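PDB 3O8O: 6-phosphofructokinase subunit beta from Saccharomyces cerevisiae, which catalyses, as part of a hetero-octamer with alpha subunits, the ATP-dependent phosphorylation of fructose 6-phosphate to fructose 1,6-bisphosphate, the committing step of glycolysis. Local coordinates for residues V466-E470 / S499-R505. Sequence-based numbering, arbitrary orientation.
Sequences VTPEE and SLHQLER
How a beta turn with proline at position i+1 can dock on one flank of a helix is illustrated by residues 466-470, in the loop that leads to helix 473-483, and residues 499-505, the C-terminal part of helix 494-504 with Arg505 just after it. The loop side is extended at Val466 and Thr467, then takes helical angles from Pro468 onward. Glu470 N bonds to Thr467 O (2.7 Å), closing the turn, and the Glu470 carboxylate folds back so that Thr467 N donates to Glu470 OE2 (2.8 Å). The i to i+4 bonds of the helix run on to Arg505 N-His501 O (3.1 Å), and Arg505 is the first residue to leave helical angles. In register, the CA atoms of Thr467 and Ser499 lie 5.7 Å apart, and 304 Å² is buried in all.

Pro468 and Gln502 bury the most area, 73 and 79 Å². Pro468 CB touches Leu503 CD2 at 3.9 Å, with Trp433 of helix 432-439 against both side chains, while Pro468 CD approaches Ser499 OG to 3.2 Å; that hydroxyl is hydrogen-bonded to Trp433 NE1 and Glu495 O. Gln502 has an m, t side chain that reaches out from the helix beside Thr467, Pro468 and Glu469.

The charged contact is peripheral: Glu469 (m, t) and Arg505 (p, p) form a salt bridge, OE1 to NH2, 3.0 Å.

Both segments lie in what is inferred to be the C-terminal regulatory PFK domain, where helix 494-504 follows strand 487-492 of a mixed sheet. The Thr467 side chain is about 11 Å from bound fructose 2,6-bisphosphate, near the activator-binding Arg465. The chemistry is thus mixed: apolar Pro468-Leu503 packing, Gln502 lodged against the turn, and an exposed ion pair at the edge.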
loop_
_atom_site.group_PDB
_atom_site.type_symbol
_atom_site.label_atom_id
_atom_site.label_comp_id
_atom_site.label_asym_id
_atom_site.label_seq_id
_atom_site.Cartn_x
_atom_site.Cartn_y
_atom_site.Cartn_z
ATOM N N VAL B 466 -15.745 4.243 20.815
ATOM C CA VAL B 466 -15.143 4.065 22.135
ATOM C C VAL B 466 -15.997 3.160 22.989
ATOM O O VAL B 466 -17.206 3.360 23.076
ATOM C CB VAL B 466 -14.996 5.385 22.897
ATOM C CG1 VAL B 466 -14.071 5.161 24.075
ATOM C CG2 VAL B 466 -14.463 6.492 21.985
ATOM N N THR B 467 -15.372 2.160 23.602
ATOM C CA THR B 467 -16.089 1.244 24.475
ATOM C C THR B 467 -16.084 1.774 25.915
ATOM O O THR B 467 -15.184 2.533 26.308
ATOM C CB THR B 467 -15.461 -0.144 24.493
ATOM O OG1 THR B 467 -14.098 -0.048 24.912
ATOM C CG2 THR B 467 -15.552 -0.779 23.136
ATOM N N PRO B 468 -17.077 1.365 26.731
ATOM C CA PRO B 468 -17.127 1.846 28.109
ATOM C C PRO B 468 -15.798 1.774 28.829
ATOM O O PRO B 468 -15.381 2.740 29.456
ATOM C CB PRO B 468 -18.198 0.960 28.735
ATOM C CG PRO B 468 -19.147 0.791 27.612
ATOM C CD PRO B 468 -18.195 0.441 26.479
ATOM N N GLU B 469 -15.118 0.643 28.721
ATOM C CA GLU B 469 -13.845 0.490 29.406
ATOM C C GLU B 469 -12.822 1.512 28.954
ATOM O O GLU B 469 -11.949 1.914 29.720
ATOM C CB GLU B 469 -13.295 -0.912 29.199
ATOM C CG GLU B 469 -14.175 -1.989 29.775
ATOM C CD GLU B 469 -13.513 -3.341 29.727
ATOM O OE1 GLU B 469 -14.197 -4.353 30.033
ATOM O OE2 GLU B 469 -12.304 -3.380 29.385
ATOM N N GLU B 470 -12.932 1.942 27.710
ATOM C CA GLU B 470 -11.992 2.910 27.210
ATOM C C GLU B 470 -12.273 4.294 27.730
ATOM O O GLU B 470 -11.375 5.123 27.783
ATOM C CB GLU B 470 -12.011 2.924 25.694
ATOM C CG GLU B 470 -11.452 1.669 25.075
ATOM C CD GLU B 470 -11.825 1.542 23.612
ATOM O OE1 GLU B 470 -11.319 0.610 22.962
ATOM O OE2 GLU B 470 -12.628 2.363 23.111
ATOM N N SER B 499 -20.178 -3.039 24.107
ATOM C CA SER B 499 -20.555 -2.182 25.216
ATOM C C SER B 499 -21.487 -2.955 26.144
ATOM O O SER B 499 -21.139 -3.227 27.308
ATOM C CB SER B 499 -21.239 -0.921 24.716
ATOM O OG SER B 499 -20.307 -0.084 24.066
ATOM N N LEU B 500 -22.660 -3.313 25.627
ATOM C CA LEU B 500 -23.637 -4.081 26.382
ATOM C C LEU B 500 -22.885 -5.091 27.210
ATOM O O LEU B 500 -22.971 -5.101 28.437
ATOM C CB LEU B 500 -24.559 -4.846 25.445
ATOM C CG LEU B 500 -25.608 -5.683 26.164
ATOM C CD1 LEU B 500 -26.484 -4.741 26.957
ATOM C CD2 LEU B 500 -26.442 -6.461 25.191
ATOM N N HIS B 501 -22.135 -5.942 26.522
ATOM C CA HIS B 501 -21.368 -6.966 27.192
ATOM C C HIS B 501 -20.542 -6.424 28.330
ATOM O O HIS B 501 -20.563 -6.979 29.415
ATOM C CB HIS B 501 -20.465 -7.676 26.211
ATOM C CG HIS B 501 -19.364 -8.428 26.868
ATOM N ND1 HIS B 501 -18.122 -7.878 27.084
ATOM C CD2 HIS B 501 -19.323 -9.674 27.390
ATOM C CE1 HIS B 501 -17.358 -8.756 27.710
ATOM N NE2 HIS B 501 -18.065 -9.854 27.907
ATOM N N GLN B 502 -19.811 -5.346 28.099
ATOM C CA GLN B 502 -18.998 -4.785 29.165
ATOM C C GLN B 502 -19.837 -4.304 30.352
ATOM O O GLN B 502 -19.611 -4.720 31.500
ATOM C CB GLN B 502 -18.136 -3.640 28.624
ATOM C CG GLN B 502 -16.965 -4.111 27.772
ATOM C CD GLN B 502 -16.137 -2.963 27.218
ATOM O OE1 GLN B 502 -15.191 -3.184 26.469
ATOM N NE2 GLN B 502 -16.490 -1.732 27.579
ATOM N N LEU B 503 -20.811 -3.437 30.086
ATOM C CA LEU B 503 -21.638 -2.933 31.174
ATOM C C LEU B 503 -22.208 -4.071 32.010
ATOM O O LEU B 503 -22.172 -4.011 33.230
ATOM C CB LEU B 503 -22.779 -2.061 30.645
ATOM C CG LEU B 503 -22.370 -0.776 29.926
ATOM C CD1 LEU B 503 -23.601 0.086 29.718
ATOM C CD2 LEU B 503 -21.355 -0.014 30.733
ATOM N N GLU B 504 -22.713 -5.113 31.352
ATOM C CA GLU B 504 -23.305 -6.245 32.060
ATOM C C GLU B 504 -22.326 -6.972 32.960
ATOM O O GLU B 504 -22.649 -7.247 34.111
ATOM C CB GLU B 504 -23.937 -7.248 31.081
ATOM C CG GLU B 504 -24.618 -8.443 31.755
ATOM C CD GLU B 504 -23.636 -9.521 32.249
ATOM O OE1 GLU B 504 -24.046 -10.398 33.040
ATOM O OE2 GLU B 504 -22.455 -9.505 31.845
ATOM N N ARG B 505 -21.134 -7.305 32.473
ATOM C CA ARG B 505 -20.242 -8.006 33.372
ATOM C C ARG B 505 -19.544 -7.015 34.279
ATOM O O ARG B 505 -18.579 -7.332 34.969
ATOM C CB ARG B 505 -19.281 -8.965 32.629
ATOM C CG ARG B 505 -18.092 -8.455 31.889
ATOM C CD ARG B 505 -16.919 -8.032 32.728
ATOM N NE ARG B 505 -15.704 -8.511 32.101
ATOM C CZ ARG B 505 -15.102 -8.069 30.995
ATOM N NH1 ARG B 505 -14.003 -8.703 30.625
ATOM N NH2 ARG B 505 -15.523 -7.023 30.281
#